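Local coordinates for DR2417 (Deinococcus radiodurans, PDB 4XWW), which degrades RNA as a metal-dependent 5'-3' exonuclease of the metallo-beta-lactamase superfamily, possibly with endonuclease activity, and probably serves in rRNA maturation, at residues C150-N158 against F245-Q253; P220-L229 against T373-H381. All coordinates share one frame; numbering follows the deposited sequence.

From the N terminus, the chain first supplies 150-158, the loop between strands 144-150 and 159-165 of the metallo-beta-lactamase part, then the start of helix 222-234, then 245-253 leading into helix 249-261, and last the loop 373-381. Interaction 1 closes a loop of 86 residues and interaction 2 one of 143. Because the segments alternate, the two loops cross rather than nest. Interaction 1 ties the zinc-binding loop to the beta-CASP region; interaction 2 sets the substrate loop against helix 222-234. They also meet directly: R251 of interaction 1 makes a salt bridge with E222 of interaction 2, and H153 ND1 probably hydrogen-bonds G380 O.

Interaction 1: residues C150-N158 against F245-Q253; sequences CMTHSIPDN and FASQVYRIQ. With ZN (zinc ion), chain E; nucleotides of chain C.
The Y250 ring presents its edge to the loop: H153 O lies near the ring plane, 3.3 Å from Y250 CE2, and a water sits at the same edge. P156 comes in obliquely, its CG 3.9 Å from Y250 CE1. On one face of the H153 imidazole rests the S154 hydroxyl, offset toward the rim.

P156 supplies the apolar packing: its ring also crosses V249 at about a right angle, with P156 CG 3.6 Å from V249 CB. Elsewhere backbone carbonyls meet the other side, and waters bridge polar groups. Y250 CG stands anti to its carbonyl carbon (chi1 -58°), which carries the phenol to the 150-158 loop; there the OH meets two waters, one also held by I155 O, the other by D157 N. Q248 bends at chi2, letting its NE2 lie 3.6 Å from S154 CB and share a water with H153 O. Its OE1 turns back to accept R251 N at 3.1 Å, capping helix 249-261. S154 O receives a nearly straight CA-H...O contact from Q248 CA (3.5 Å) and a bond from a water.

H153 NE2 binds zinc at 2.2 Å alongside H84 and H86, while its ND1 is hydrogen-bonded to G380 O. A246 N donates to OP2 of U5 of chain C at 3.0 Å. This is the RNase J active-site cleft, where a metallo-beta-lactamase zinc loop meets the beta-CASP region beside the RNA.

Interaction 2: residues P220-L229 against T373-H381; sequences PSEAEIARNL and TYRVHASGH. With nucleotides of chain C.
E224 OE2 is held from two sides of the contact: it forms a salt bridge with R375 NE at 3.3 Å, the carboxylate and guanidinium planes turned 55° apart, and takes a weak bond from N228 ND2. N228 ND2 also donates to R375 O at 3.0 Å, in the carbonyl plane and on a lone pair, with an N-H...O angle of 166°. R375 kinks at chi3 (-57°), and this brings its NH2 end over to P220 CG, where the two side chains cross at about a right angle.

Further along, I225 reaches over the backbone of the loop. Its CD1 lies 3.6 Å from H377 O, its CG2 rests by V376 O, and its CG1 packs 3.6 Å from A378 CB. That methyl also sits against the P220 carbonyl, A378 CB lying 3.2 Å from P220 O. L229 CD2 meets V376 CG1 crosswise at 3.6 Å. One water lies within bonding distance of both E222 OE2 and S379 O, though it cannot serve every acceptor around it; the other carboxylate oxygen of E222 pairs with R251.

Beyond these contacts the loop grips RNA of chain C. H377 NE2 is hydrogen-bonded to O3' of U1, with either side able to donate; G380 N donates to OP1 of U2, and H381 NE2 donates to OP1 of U3 at 2.7 Å. H381 is the predicted proton acceptor, and its ND1 is hydrogen-bonded to D209 OD2.

Within the fold, the loop runs from strand 367-369 to helix 384-394 along the start of helix 222-234, whose I225 and L229 also touch helix 249-261.

Interaction 1: residues C150-N158 against F245-Q253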
loop_
_atom_site.group_PDB
_atom_site.type_symbol
_atom_site.label_atom_id
_atom_site.label_comp_id
_atom_site.label_asym_id
_atom_site.label_seq_id
_atom_site.Cartn_x
_atom_site.Cartn_y
_atom_site.Cartn_z
ATOM N N CYS A 150 25.288 2.245 -24.746
ATOM C CA CYS A 150 24.379 1.217 -24.264
ATOM C C CYS A 150 24.468 1.016 -22.760
ATOM O O CYS A 150 25.549 0.882 -22.211
ATOM C CB CYS A 150 24.676 -0.100 -24.979
ATOM S SG CYS A 150 23.577 -1.437 -24.475
ATOM N N MET A 151 23.314 0.984 -22.094
ATOM C CA MET A 151 23.257 0.480 -20.719
ATOM C C MET A 151 22.125 -0.536 -20.609
ATOM O O MET A 151 21.007 -0.271 -21.030
ATOM C CB MET A 151 23.053 1.614 -19.705
ATOM C CG MET A 151 24.186 2.675 -19.749
ATOM S SD MET A 151 25.711 1.990 -19.066
ATOM C CE MET A 151 25.302 2.018 -17.344
ATOM N N THR A 152 22.418 -1.705 -20.052
ATOM C CA THR A 152 21.356 -2.681 -19.839
ATOM C C THR A 152 20.292 -2.149 -18.877
ATOM O O THR A 152 20.577 -1.375 -17.963
ATOM C CB THR A 152 21.895 -4.019 -19.290
ATOM O OG1 THR A 152 22.834 -3.768 -18.235
ATOM C CG2 THR A 152 22.579 -4.811 -20.375
ATOM N N HIS A 153 19.063 -2.580 -19.123
ATOM C CA HIS A 153 17.884 -2.145 -18.374
ATOM C C HIS A 153 16.811 -3.200 -18.643
ATOM O O HIS A 153 17.090 -4.228 -19.260
ATOM C CB HIS A 153 17.475 -0.728 -18.833
ATOM C CG HIS A 153 16.451 -0.051 -17.967
ATOM N ND1 HIS A 153 16.307 -0.311 -16.614
ATOM C CD2 HIS A 153 15.514 0.880 -18.275
ATOM C CE1 HIS A 153 15.326 0.433 -16.132
ATOM N NE2 HIS A 153 14.815 1.143 -17.118
ATOM N N SER A 154 15.588 -2.936 -18.204
ATOM C CA SER A 154 14.499 -3.904 -18.287
ATOM C C SER A 154 13.685 -3.744 -19.575
ATOM O O SER A 154 12.622 -4.364 -19.726
ATOM C CB SER A 154 13.590 -3.737 -17.080
ATOM O OG SER A 154 13.369 -2.350 -16.875
ATOM N N ILE A 155 14.173 -2.883 -20.473
ATOM C CA ILE A 155 13.604 -2.730 -21.820
ATOM C C ILE A 155 14.793 -2.579 -22.790
ATOM O O ILE A 155 15.823 -2.034 -22.407
ATOM C CB ILE A 155 12.633 -1.507 -21.905
ATOM C CG1 ILE A 155 11.798 -1.537 -23.196
ATOM C CG2 ILE A 155 13.404 -0.177 -21.810
ATOM C CD1 ILE A 155 10.768 -0.404 -23.298
ATOM N N PRO A 156 14.681 -3.108 -24.021
ATOM C CA PRO A 156 15.763 -2.935 -25.005
ATOM C C PRO A 156 15.938 -1.481 -25.468
ATOM O O PRO A 156 15.060 -0.639 -25.210
ATOM C CB PRO A 156 15.315 -3.817 -26.187
ATOM C CG PRO A 156 14.373 -4.802 -25.599
ATOM C CD PRO A 156 13.671 -4.085 -24.474
ATOM N N ASP A 157 17.052 -1.209 -26.144
ATOM C CA ASP A 157 17.302 0.085 -26.771
ATOM C C ASP A 157 17.292 1.181 -25.715
ATOM O O ASP A 157 16.706 2.246 -25.902
ATOM C CB ASP A 157 16.279 0.366 -27.869
ATOM C CG ASP A 157 16.634 -0.303 -29.197
ATOM O OD1 ASP A 157 17.784 -0.783 -29.354
ATOM O OD2 ASP A 157 15.754 -0.340 -30.086
ATOM N N ASN A 158 17.950 0.872 -24.603
ATOM C CA ASN A 158 18.120 1.783 -23.480
ATOM C C ASN A 158 19.493 2.422 -23.514
ATOM O O ASN A 158 20.504 1.728 -23.623
ATOM C CB ASN A 158 17.941 1.027 -22.170
ATOM C CG ASN A 158 18.060 1.924 -20.977
ATOM O OD1 ASN A 158 17.135 2.661 -20.662
ATOM N ND2 ASN A 158 19.200 1.863 -20.292
ATOM N N PHE A 245 5.885 -7.469 -16.682
ATOM C CA PHE A 245 5.592 -6.242 -17.431
ATOM C C PHE A 245 5.558 -6.566 -18.921
ATOM O O PHE A 245 6.426 -7.283 -19.392
ATOM C CB PHE A 245 6.650 -5.156 -17.157
ATOM C CG PHE A 245 6.999 -4.994 -15.703
ATOM C CD1 PHE A 245 6.049 -4.574 -14.793
ATOM C CD2 PHE A 245 8.285 -5.259 -15.251
ATOM C CE1 PHE A 245 6.371 -4.426 -13.453
ATOM C CE2 PHE A 245 8.616 -5.110 -13.912
ATOM C CZ PHE A 245 7.659 -4.694 -13.015
ATOM N N ALA A 246 4.594 -6.041 -19.683
ATOM C CA ALA A 246 4.527 -6.361 -21.121
ATOM C C ALA A 246 5.758 -5.866 -21.881
ATOM O O ALA A 246 6.096 -6.383 -22.935
ATOM C CB ALA A 246 3.268 -5.781 -21.754
ATOM N N SER A 247 6.434 -4.881 -21.309
ATOM C CA SER A 247 7.616 -4.310 -21.940
ATOM C C SER A 247 8.928 -4.996 -21.545
ATOM O O SER A 247 10.009 -4.568 -21.969
ATOM C CB SER A 247 7.704 -2.823 -21.614
ATOM O OG SER A 247 8.030 -2.604 -20.254
ATOM N N GLN A 248 8.852 -6.053 -20.726
ATOM C CA GLN A 248 10.073 -6.739 -20.319
ATOM C C GLN A 248 10.448 -7.694 -21.430
ATOM O O GLN A 248 10.292 -8.909 -21.311
ATOM C CB GLN A 248 9.914 -7.497 -18.995
ATOM C CG GLN A 248 10.996 -7.153 -17.952
ATOM C CD GLN A 248 12.449 -7.457 -18.377
ATOM O OE1 GLN A 248 12.747 -7.805 -19.531
ATOM N NE2 GLN A 248 13.364 -7.303 -17.426
ATOM N N VAL A 249 10.943 -7.123 -22.520
ATOM C CA VAL A 249 11.212 -7.901 -23.714
ATOM C C VAL A 249 12.254 -8.985 -23.496
ATOM O O VAL A 249 12.084 -10.084 -24.014
ATOM C CB VAL A 249 11.668 -6.996 -24.884
ATOM C CG1 VAL A 249 11.864 -7.834 -26.127
ATOM C CG2 VAL A 249 10.621 -5.894 -25.136
ATOM N N TYR A 250 13.330 -8.699 -22.756
ATOM C CA TYR A 250 14.311 -9.766 -22.503
ATOM C C TYR A 250 13.692 -10.960 -21.769
ATOM O O TYR A 250 13.869 -12.111 -22.173
ATOM C CB TYR A 250 15.493 -9.268 -21.679
ATOM C CG TYR A 250 16.251 -8.121 -22.287
ATOM C CD1 TYR A 250 16.520 -8.067 -23.659
ATOM C CD2 TYR A 250 16.710 -7.092 -21.485
ATOM C CE1 TYR A 250 17.234 -6.980 -24.205
ATOM C CE2 TYR A 250 17.416 -6.033 -22.009
ATOM C CZ TYR A 250 17.677 -5.976 -23.357
ATOM O OH TYR A 250 18.376 -4.892 -23.829
ATOM N N ARG A 251 13.024 -10.667 -20.659
ATOM C CA ARG A 251 12.296 -11.672 -19.869
ATOM C C ARG A 251 11.356 -12.509 -20.743
ATOM O O ARG A 251 11.376 -13.752 -20.701
ATOM C CB ARG A 251 11.510 -10.972 -18.760
ATOM C CG ARG A 251 10.767 -11.896 -17.750
ATOM C CD ARG A 251 11.672 -12.416 -16.626
ATOM N NE ARG A 251 12.429 -11.358 -15.967
ATOM C CZ ARG A 251 11.981 -10.575 -14.987
ATOM N NH1 ARG A 251 10.742 -10.743 -14.484
ATOM N NH2 ARG A 251 12.796 -9.641 -14.488
ATOM N N ILE A 252 10.527 -11.831 -21.527
ATOM C CA ILE A 252 9.561 -12.532 -22.357
ATOM C C ILE A 252 10.260 -13.359 -23.438
ATOM O O ILE A 252 9.886 -14.500 -23.683
ATOM C CB ILE A 252 8.558 -11.560 -22.985
ATOM C CG1 ILE A 252 7.736 -10.907 -21.865
ATOM C CG2 ILE A 252 7.639 -12.305 -23.927
ATOM C CD1 ILE A 252 6.868 -9.727 -22.303
ATOM N N GLN A 253 11.284 -12.806 -24.078
ATOM C CA GLN A 253 11.987 -13.583 -25.103
ATOM C C GLN A 253 12.588 -14.849 -24.493
ATOM O O GLN A 253 12.476 -15.942 -25.054
ATOM C CB GLN A 253 13.097 -12.771 -25.771
ATOM C CG GLN A 253 13.912 -13.598 -26.773
ATOM C CD GLN A 253 13.128 -13.944 -28.032
ATOM O OE1 GLN A 253 12.372 -13.122 -28.552
ATOM N NE2 GLN A 253 13.335 -15.154 -28.551
HETATM ZN ZN ZN E . 13.237 2.597 -17.337
ATOM P P U C 5 1.711 -3.314 -18.438
ATOM O OP1 U C 5 2.002 -3.539 -17.005
ATOM O OP2 U C 5 2.106 -4.332 -19.432
ATOM O "O5'" U C 5 0.149 -3.061 -18.595
ATOM C "C5'" U C 5 -0.776 -4.111 -18.275
ATOM C "C4'" U C 5 -2.083 -3.542 -17.783
ATOM O "O4'" U C 5 -1.928 -2.142 -17.426
ATOM C "C3'" U C 5 -3.213 -3.521 -18.796
ATOM O "O3'" U C 5 -3.809 -4.798 -18.969
ATOM C "C2'" U C 5 -4.146 -2.492 -18.178
ATOM O "O2'" U C 5 -4.877 -3.000 -17.084
ATOM C "C1'" U C 5 -3.140 -1.450 -17.690
ATOM N N1 U C 5 -2.883 -0.413 -18.699
ATOM C C2 U C 5 -3.782 0.632 -18.779
ATOM O O2 U C 5 -4.747 0.730 -18.041
ATOM N N3 U C 5 -3.501 1.560 -19.748
ATOM C C4 U C 5 -2.447 1.553 -20.634
ATOM O O4 U C 5 -2.333 2.468 -21.450
ATOM C C5 U C 5 -1.565 0.433 -20.497
ATOM C C6 U C 5 -1.812 -0.493 -19.561
ATOM P P U C 4 6.290 0.321 -19.014
ATOM O OP1 U C 4 6.871 -0.801 -19.783
ATOM O OP2 U C 4 6.862 1.680 -19.146
ATOM O "O5'" U C 4 4.739 0.347 -19.376
ATOM C "C5'" U C 4 3.792 1.055 -18.564
ATOM C "C4'" U C 4 3.057 0.098 -17.657
ATOM O "O4'" U C 4 2.454 0.857 -16.573
ATOM C "C3'" U C 4 1.913 -0.684 -18.300
ATOM O "O3'" U C 4 2.366 -1.916 -18.864
ATOM C "C2'" U C 4 0.914 -0.794 -17.153
ATOM O "O2'" U C 4 1.253 -1.754 -16.176
ATOM C "C1'" U C 4 1.070 0.580 -16.511
ATOM N N1 U C 4 0.358 1.643 -17.232
ATOM C C2 U C 4 -0.844 2.077 -16.710
ATOM O O2 U C 4 -1.327 1.620 -15.690
ATOM N N3 U C 4 -1.458 3.071 -17.430
ATOM C C4 U C 4 -1.009 3.663 -18.591
ATOM O O4 U C 4 -1.681 4.548 -19.121
ATOM C C5 U C 4 0.242 3.157 -19.067
ATOM C C6 U C 4 0.867 2.189 -18.388
HETATM O O HOH W 1 18.454 -2.835 -22.167
HETATM O O HOH W 2 16.457 -6.757 -17.861
HETATM O O HOH W 3 10.312 -3.253 -18.934
HETATM O O HOH W 4 19.124 -3.322 -26.083
HETATM O O HOH W 5 13.093 3.439 -15.679
#

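Interaction 2: residues P220-L229 against T373-H381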
loop_
_atom_site.group_PDB
_atom_site.type_symbol
_atom_site.label_atom_id
_atom_site.label_comp_id
_atom_site.label_asym_id
_atom_site.label_seq_id
_atom_site.Cartn_x
_atom_site.Cartn_y
_atom_site.Cartn_z
ATOM N N PRO A 220 20.279 -9.214 -9.607
ATOM C CA PRO A 220 20.476 -10.469 -10.346
ATOM C C PRO A 220 20.355 -10.306 -11.848
ATOM O O PRO A 220 19.679 -9.390 -12.306
ATOM C CB PRO A 220 19.338 -11.374 -9.823
ATOM C CG PRO A 220 18.940 -10.769 -8.524
ATOM C CD PRO A 220 19.160 -9.304 -8.644
ATOM N N SER A 221 21.017 -11.193 -12.584
ATOM C CA SER A 221 21.006 -11.212 -14.047
ATOM C C SER A 221 19.735 -11.822 -14.634
ATOM O O SER A 221 19.198 -12.798 -14.073
ATOM C CB SER A 221 22.209 -12.008 -14.545
ATOM O OG SER A 221 22.191 -12.143 -15.943
ATOM N N GLU A 222 19.284 -11.312 -15.783
ATOM C CA GLU A 222 18.169 -11.958 -16.475
ATOM C C GLU A 222 18.507 -13.394 -16.886
ATOM O O GLU A 222 17.608 -14.233 -17.012
ATOM C CB GLU A 222 17.716 -11.162 -17.687
ATOM C CG GLU A 222 16.963 -9.889 -17.335
ATOM C CD GLU A 222 15.620 -10.132 -16.648
ATOM O OE1 GLU A 222 14.954 -11.148 -16.947
ATOM O OE2 GLU A 222 15.222 -9.286 -15.818
ATOM N N ALA A 223 19.790 -13.708 -17.049
ATOM C CA ALA A 223 20.121 -15.073 -17.433
ATOM C C ALA A 223 19.829 -16.033 -16.272
ATOM O O ALA A 223 19.386 -17.154 -16.493
ATOM C CB ALA A 223 21.584 -15.178 -17.897
ATOM N N GLU A 224 20.048 -15.577 -15.041
ATOM C CA GLU A 224 19.749 -16.397 -13.875
ATOM C C GLU A 224 18.244 -16.570 -13.707
ATOM O O GLU A 224 17.766 -17.663 -13.418
ATOM C CB GLU A 224 20.333 -15.786 -12.598
ATOM C CG GLU A 224 20.149 -16.707 -11.402
ATOM C CD GLU A 224 20.164 -15.987 -10.072
ATOM O OE1 GLU A 224 20.793 -14.914 -9.976
ATOM O OE2 GLU A 224 19.545 -16.509 -9.122
ATOM N N ILE A 225 17.497 -15.481 -13.875
ATOM C CA ILE A 225 16.035 -15.567 -13.793
ATOM C C ILE A 225 15.502 -16.536 -14.860
ATOM O O ILE A 225 14.612 -17.320 -14.579
ATOM C CB ILE A 225 15.363 -14.182 -13.974
ATOM C CG1 ILE A 225 15.913 -13.172 -12.959
ATOM C CG2 ILE A 225 13.825 -14.306 -13.892
ATOM C CD1 ILE A 225 15.884 -13.635 -11.498
ATOM N N ALA A 226 16.045 -16.488 -16.076
ATOM C CA ALA A 226 15.613 -17.412 -17.135
ATOM C C ALA A 226 15.885 -18.869 -16.756
ATOM O O ALA A 226 15.035 -19.748 -16.970
ATOM C CB ALA A 226 16.306 -17.060 -18.466
ATOM N N ARG A 227 17.065 -19.126 -16.194
ATOM C CA ARG A 227 17.399 -20.472 -15.720
ATOM C C ARG A 227 16.410 -20.933 -14.646
ATOM O O ARG A 227 15.928 -22.081 -14.653
ATOM C CB ARG A 227 18.826 -20.519 -15.166
ATOM C CG ARG A 227 19.910 -20.537 -16.237
ATOM C CD ARG A 227 21.256 -20.918 -15.632
ATOM N NE ARG A 227 21.727 -19.914 -14.682
ATOM C CZ ARG A 227 22.410 -18.832 -15.035
ATOM N NH1 ARG A 227 22.704 -18.624 -16.314
ATOM N NH2 ARG A 227 22.795 -17.959 -14.114
ATOM N N ASN A 228 16.108 -20.034 -13.721
ATOM C CA ASN A 228 15.174 -20.354 -12.648
ATOM C C ASN A 228 13.764 -20.651 -13.172
ATOM O O ASN A 228 13.098 -21.599 -12.706
ATOM C CB ASN A 228 15.132 -19.211 -11.631
ATOM C CG ASN A 228 16.429 -19.077 -10.857
ATOM O OD1 ASN A 228 17.311 -19.925 -10.965
ATOM N ND2 ASN A 228 16.536 -18.025 -10.038
ATOM N N LEU A 229 13.313 -19.833 -14.125
ATOM C CA LEU A 229 12.002 -20.033 -14.736
ATOM C C LEU A 229 11.958 -21.360 -15.473
ATOM O O LEU A 229 10.969 -22.073 -15.380
ATOM C CB LEU A 229 11.633 -18.874 -15.672
ATOM C CG LEU A 229 11.200 -17.600 -14.931
ATOM C CD1 LEU A 229 11.117 -16.419 -15.918
ATOM C CD2 LEU A 229 9.850 -17.813 -14.175
ATOM N N THR A 373 10.060 -16.356 -2.496
ATOM C CA THR A 373 10.065 -17.808 -2.412
ATOM C C THR A 373 10.774 -18.427 -3.611
ATOM O O THR A 373 11.586 -19.338 -3.485
ATOM C CB THR A 373 8.627 -18.343 -2.343
ATOM O OG1 THR A 373 7.889 -17.602 -1.360
ATOM C CG2 THR A 373 8.624 -19.817 -1.991
ATOM N N TYR A 374 10.429 -17.914 -4.783
ATOM C CA TYR A 374 11.070 -18.313 -6.026
ATOM C C TYR A 374 11.724 -17.088 -6.663
ATOM O O TYR A 374 11.101 -16.027 -6.753
ATOM C CB TYR A 374 10.055 -18.919 -6.980
ATOM C CG TYR A 374 9.371 -20.157 -6.452
ATOM C CD1 TYR A 374 8.226 -20.055 -5.667
ATOM C CD2 TYR A 374 9.861 -21.418 -6.744
ATOM C CE1 TYR A 374 7.575 -21.180 -5.199
ATOM C CE2 TYR A 374 9.222 -22.557 -6.266
ATOM C CZ TYR A 374 8.084 -22.422 -5.489
ATOM O OH TYR A 374 7.446 -23.541 -5.019
ATOM N N ARG A 375 12.976 -17.220 -7.095
ATOM C CA ARG A 375 13.659 -16.052 -7.655
ATOM C C ARG A 375 13.315 -15.946 -9.122
ATOM O O ARG A 375 14.064 -16.413 -9.983
ATOM C CB ARG A 375 15.173 -16.126 -7.473
ATOM C CG ARG A 375 15.825 -14.771 -7.805
ATOM C CD ARG A 375 17.349 -14.785 -7.813
ATOM N NE ARG A 375 17.907 -15.236 -6.542
ATOM C CZ ARG A 375 18.133 -14.446 -5.498
ATOM N NH1 ARG A 375 18.641 -14.954 -4.383
ATOM N NH2 ARG A 375 17.849 -13.152 -5.565
ATOM N N VAL A 376 12.160 -15.354 -9.395
ATOM C CA VAL A 376 11.637 -15.313 -10.744
ATOM C C VAL A 376 11.514 -13.871 -11.260
ATOM O O VAL A 376 10.834 -13.609 -12.242
ATOM C CB VAL A 376 10.279 -16.035 -10.848
ATOM C CG1 VAL A 376 10.477 -17.534 -10.634
ATOM C CG2 VAL A 376 9.276 -15.485 -9.836
ATOM N N HIS A 377 12.189 -12.946 -10.590
ATOM C CA HIS A 377 12.260 -11.568 -11.076
ATOM C C HIS A 377 13.588 -10.923 -10.739
ATOM O O HIS A 377 14.111 -11.117 -9.637
ATOM C CB HIS A 377 11.131 -10.735 -10.468
ATOM C CG HIS A 377 11.137 -9.306 -10.909
ATOM N ND1 HIS A 377 10.826 -8.917 -12.197
ATOM C CD2 HIS A 377 11.400 -8.169 -10.230
ATOM C CE1 HIS A 377 10.916 -7.603 -12.293
ATOM N NE2 HIS A 377 11.253 -7.123 -11.108
ATOM N N ALA A 378 14.114 -10.144 -11.687
ATOM C CA ALA A 378 15.257 -9.270 -11.459
ATOM C C ALA A 378 14.866 -7.848 -11.784
ATOM O O ALA A 378 14.305 -7.583 -12.840
ATOM C CB ALA A 378 16.455 -9.699 -12.317
ATOM N N SER A 379 15.192 -6.929 -10.888
ATOM C CA SER A 379 14.975 -5.500 -11.108
ATOM C C SER A 379 15.674 -4.994 -12.376
ATOM O O SER A 379 16.725 -5.506 -12.766
ATOM C CB SER A 379 15.483 -4.709 -9.886
ATOM O OG SER A 379 15.405 -3.303 -10.096
ATOM N N GLY A 380 15.080 -3.990 -13.002
ATOM C CA GLY A 380 15.741 -3.298 -14.093
ATOM C C GLY A 380 16.803 -2.316 -13.612
ATOM O O GLY A 380 17.466 -1.688 -14.441
ATOM N N HIS A 381 16.942 -2.124 -12.297
ATOM C CA HIS A 381 17.838 -1.057 -11.832
ATOM C C HIS A 381 19.002 -1.569 -10.967
ATOM O O HIS A 381 18.866 -2.513 -10.192
ATOM C CB HIS A 381 17.058 0.021 -11.067
ATOM C CG HIS A 381 15.937 0.646 -11.839
ATOM N ND1 HIS A 381 16.094 1.818 -12.549
ATOM C CD2 HIS A 381 14.647 0.263 -12.016
ATOM C CE1 HIS A 381 14.945 2.139 -13.118
ATOM N NE2 HIS A 381 14.053 1.214 -12.811
ATOM P P U C 2 11.995 -3.170 -10.788
ATOM O OP1 U C 2 12.102 -3.328 -12.256
ATOM O OP2 U C 2 13.212 -2.906 -9.988
ATOM O "O5'" U C 2 10.972 -1.998 -10.443
ATOM C "C5'" U C 2 9.692 -1.904 -11.087
ATOM C "C4'" U C 2 9.326 -0.457 -11.319
ATOM O "O4'" U C 2 8.959 0.172 -10.058
ATOM C "C3'" U C 2 10.423 0.418 -11.922
ATOM O "O3'" U C 2 9.837 1.290 -12.877
ATOM C "C2'" U C 2 10.897 1.247 -10.733
ATOM O "O2'" U C 2 11.456 2.486 -11.112
ATOM C "C1'" U C 2 9.588 1.431 -9.973
ATOM N N1 U C 2 9.754 1.780 -8.556
ATOM C C2 U C 2 8.917 2.747 -8.033
ATOM O O2 U C 2 8.057 3.305 -8.692
ATOM N N3 U C 2 9.127 3.035 -6.708
ATOM C C4 U C 2 10.065 2.472 -5.870
ATOM O O4 U C 2 10.126 2.840 -4.696
ATOM C C5 U C 2 10.895 1.484 -6.487
ATOM C C6 U C 2 10.715 1.179 -7.778
ATOM O "O3'" U C 1 11.283 -4.479 -10.191
ATOM P P U C 3 10.592 1.586 -14.247
ATOM O OP1 U C 3 11.827 0.769 -14.277
ATOM O OP2 U C 3 10.677 3.054 -14.417
ATOM O "O5'" U C 3 9.598 0.987 -15.335
ATOM C "C5'" U C 3 9.154 -0.375 -15.242
ATOM C "C4'" U C 3 7.680 -0.451 -15.545
ATOM O "O4'" U C 3 6.923 -0.199 -14.330
ATOM C "C3'" U C 3 7.183 0.556 -16.579
ATOM O "O3'" U C 3 6.288 -0.079 -17.477
ATOM C "C2'" U C 3 6.461 1.602 -15.736
ATOM O "O2'" U C 3 5.417 2.263 -16.423
ATOM C "C1'" U C 3 5.912 0.745 -14.600
ATOM N N1 U C 3 5.647 1.510 -13.376
ATOM C C2 U C 3 4.411 1.358 -12.778
ATOM O O2 U C 3 3.553 0.611 -13.212
ATOM N N3 U C 3 4.223 2.111 -11.647
ATOM C C4 U C 3 5.118 2.983 -11.066
ATOM O O4 U C 3 4.797 3.590 -10.042
ATOM C C5 U C 3 6.371 3.090 -11.747
ATOM C C6 U C 3 6.585 2.371 -12.856
HETATM O O HOH W 6 16.517 -7.163 -15.134
#